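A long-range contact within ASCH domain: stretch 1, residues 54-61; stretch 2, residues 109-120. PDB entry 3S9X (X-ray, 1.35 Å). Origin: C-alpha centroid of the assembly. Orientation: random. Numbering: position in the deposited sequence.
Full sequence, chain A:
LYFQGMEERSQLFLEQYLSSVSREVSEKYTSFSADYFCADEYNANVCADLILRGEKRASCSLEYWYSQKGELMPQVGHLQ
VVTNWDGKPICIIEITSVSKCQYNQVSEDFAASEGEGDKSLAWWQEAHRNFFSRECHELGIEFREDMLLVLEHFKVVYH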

# COMPACT_ATOMS: atom_id res chain seq x y z
N GLY A 54 5.62 -4.41 -11.55
CA GLY A 54 4.97 -5.65 -11.21
C GLY A 54 5.71 -6.56 -10.25
O GLY A 54 5.32 -7.71 -10.07
N GLU A 55 6.79 -6.05 -9.66
CA GLU A 55 7.54 -6.82 -8.69
C GLU A 55 6.99 -6.76 -7.25
O GLU A 55 7.14 -7.71 -6.50
CB GLU A 55 8.98 -6.33 -8.70
CG GLU A 55 9.79 -6.63 -9.91
CD GLU A 55 10.21 -8.08 -9.80
OE1 GLU A 55 11.13 -8.43 -8.97
OE2 GLU A 55 9.53 -8.85 -10.50
N LYS A 56 6.34 -5.66 -6.90
CA LYS A 56 5.71 -5.48 -5.60
C LYS A 56 4.23 -5.43 -5.88
O LYS A 56 3.75 -4.55 -6.59
CB LYS A 56 6.20 -4.24 -4.88
CG LYS A 56 5.39 -3.92 -3.60
CD LYS A 56 6.04 -2.92 -2.70
CE LYS A 56 5.44 -2.91 -1.31
NZ LYS A 56 6.00 -4.11 -0.58
N ARG A 57 3.52 -6.43 -5.32
CA ARG A 57 2.09 -6.64 -5.61
C ARG A 57 1.28 -6.78 -4.33
O ARG A 57 0.11 -7.17 -4.36
CB ARG A 57 1.94 -7.91 -6.49
CG ARG A 57 2.70 -7.85 -7.80
CD ARG A 57 2.47 -9.13 -8.60
NE ARG A 57 2.95 -10.33 -7.88
CZ ARG A 57 4.22 -10.71 -7.75
NH1 ARG A 57 4.48 -11.80 -7.01
NH2 ARG A 57 5.22 -10.05 -8.37
N ALA A 58 1.89 -6.43 -3.18
CA ALA A 58 1.22 -6.59 -1.88
C ALA A 58 1.93 -5.67 -0.91
O ALA A 58 3.07 -5.21 -1.12
CB ALA A 58 1.28 -8.03 -1.41
N SER A 59 1.24 -5.39 0.17
CA SER A 59 1.73 -4.62 1.30
C SER A 59 1.00 -5.01 2.55
O SER A 59 -0.00 -5.70 2.47
CB SER A 59 1.58 -3.16 1.02
OG SER A 59 0.25 -2.72 1.03
N CYS A 60 1.49 -4.57 3.71
CA CYS A 60 0.80 -4.86 4.94
C CYS A 60 0.95 -3.68 5.94
O CYS A 60 1.73 -2.73 5.74
CB CYS A 60 1.35 -6.14 5.57
SG CYS A 60 3.01 -6.09 6.17
N SER A 61 0.11 -3.74 6.97
CA SER A 61 0.09 -2.76 8.02
C SER A 61 -0.43 -3.39 9.31
O SER A 61 -1.07 -4.42 9.29
CB SER A 61 -0.81 -1.62 7.61
OG SER A 61 -2.15 -1.96 7.36
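Stretch 2 (109-120) DFAASEGEGDKS

The amino group of Lys56 is the hub of this contact. Lys56 NZ forms salt bridges to Glu114 OE2 at 2.7 Å and to Glu116 OE2 at 2.8 Å. Lys56 NZ also donates to the backbone Glu114 O at 2.9 Å. It thus holds both the side chain and the backbone of Glu114, the last helical residue.

Stretch 2 begins as helix, residues 109-114. Gly115 leaves the helix with positive phi (72/14), and a type II' turn follows from Glu116 to Lys119. The helix crosses strand 58-61 at 110°, with the axes 7.3 Å apart at closest approach.

Arg57 N donates to Ser113 O at 2.8 Å, a nearly straight bond that ties the loop before the strand to the last helical turn. Lys56 CA is 4.5 Å from Gly115 CA. Gly115 CA makes a CA-H...O contact with Glu55 O at 3.3 Å. A CB on Gly115 would clash with this oxygen.

Ala58 points toward the helix, its CB 3.7 Å from Phe110 CE1. Phe110 points its ring at the strand, and the ring edge meets Ser59 O, 3.6 Å from Phe110 CZ. Farther along, Cys60 CB is 4.3 Å from Phe110 CE2.

At the end of the turn, Lys119 reaches back. Lys119 NZ forms a salt bridge with Glu55 OE1 at 2.5 Å. Water 1 links Glu55 O, Ala112 O and Lys119 NZ.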

# COMPACT_ATOMS: atom_id res chain seq x y z
N ASP A 109 5.71 -16.90 0.57
CA ASP A 109 5.06 -16.42 -0.62
C ASP A 109 4.58 -14.96 -0.46
O ASP A 109 4.62 -14.18 -1.39
CB ASP A 109 3.85 -17.30 -0.99
CG ASP A 109 4.27 -18.63 -1.62
OD1 ASP A 109 5.49 -18.86 -1.92
OD2 ASP A 109 3.38 -19.48 -1.76
N PHE A 110 4.07 -14.57 0.71
CA PHE A 110 3.65 -13.20 0.91
C PHE A 110 4.83 -12.23 0.85
O PHE A 110 4.80 -11.20 0.22
CB PHE A 110 2.86 -13.03 2.21
CG PHE A 110 2.30 -11.65 2.32
CD1 PHE A 110 1.11 -11.31 1.62
CD2 PHE A 110 2.91 -10.68 3.08
CE1 PHE A 110 0.65 -10.05 1.67
CE2 PHE A 110 2.43 -9.41 3.07
CZ PHE A 110 1.26 -9.09 2.40
N ALA A 111 5.94 -12.61 1.50
CA ALA A 111 7.15 -11.82 1.47
C ALA A 111 7.58 -11.64 0.00
O ALA A 111 7.97 -10.54 -0.40
CB ALA A 111 8.24 -12.47 2.25
N ALA A 112 7.51 -12.72 -0.79
CA ALA A 112 7.91 -12.60 -2.21
C ALA A 112 6.98 -11.65 -2.99
O ALA A 112 7.41 -10.89 -3.81
CB ALA A 112 8.01 -14.02 -2.88
N SER A 113 5.66 -11.69 -2.70
CA SER A 113 4.68 -10.78 -3.31
C SER A 113 4.95 -9.36 -2.95
O SER A 113 4.72 -8.43 -3.75
CB SER A 113 3.25 -11.14 -2.87
OG SER A 113 2.95 -12.38 -3.44
N GLU A 114 5.40 -9.10 -1.71
CA GLU A 114 5.79 -7.74 -1.33
C GLU A 114 7.01 -7.28 -2.13
O GLU A 114 7.18 -6.08 -2.33
CB GLU A 114 6.04 -7.59 0.14
CG GLU A 114 4.79 -7.62 1.04
CD GLU A 114 4.78 -6.51 2.09
OE1 GLU A 114 4.56 -6.81 3.26
OE2 GLU A 114 5.06 -5.33 1.69
N GLY A 115 7.85 -8.20 -2.57
CA GLY A 115 8.84 -7.98 -3.63
C GLY A 115 10.04 -7.15 -3.36
O GLY A 115 10.74 -6.73 -4.28
N GLU A 116 10.32 -6.86 -2.08
CA GLU A 116 11.46 -6.00 -1.68
C GLU A 116 12.73 -6.79 -1.37
O GLU A 116 12.71 -8.01 -1.06
CB GLU A 116 11.05 -5.10 -0.51
CG GLU A 116 9.95 -4.09 -0.85
CD GLU A 116 9.51 -3.33 0.38
OE1 GLU A 116 10.32 -2.50 0.82
OE2 GLU A 116 8.35 -3.52 0.82
N GLY A 117 13.87 -6.10 -1.48
CA GLY A 117 15.17 -6.75 -1.26
C GLY A 117 15.31 -7.99 -2.11
O GLY A 117 15.04 -8.00 -3.29
N ASP A 118 15.78 -9.07 -1.49
CA ASP A 118 15.97 -10.30 -2.19
C ASP A 118 14.72 -11.19 -2.19
O ASP A 118 14.80 -12.34 -2.56
CB ASP A 118 17.15 -11.06 -1.54
CG ASP A 118 16.94 -11.48 -0.13
OD1 ASP A 118 15.89 -11.24 0.44
OD2 ASP A 118 17.83 -12.17 0.42
N LYS A 119 13.62 -10.60 -1.74
CA LYS A 119 12.30 -11.27 -1.71
C LYS A 119 12.11 -12.32 -0.65
O LYS A 119 11.09 -12.99 -0.60
CB LYS A 119 11.83 -11.76 -3.11
CG LYS A 119 11.78 -10.62 -4.09
CD LYS A 119 11.09 -11.04 -5.36
CE LYS A 119 11.10 -9.97 -6.46
NZ LYS A 119 10.30 -10.44 -7.65
N SER A 120 13.14 -12.49 0.20
CA SER A 120 13.10 -13.51 1.21
C SER A 120 12.26 -13.10 2.42
O SER A 120 12.05 -11.90 2.67
CB SER A 120 14.53 -13.85 1.72
OG SER A 120 15.00 -12.78 2.49
O HOH W 1 7.68 -10.33 -6.54
O HOH W 2 0.97 -11.61 -5.74
O HOH W 3 4.45 -3.66 3.68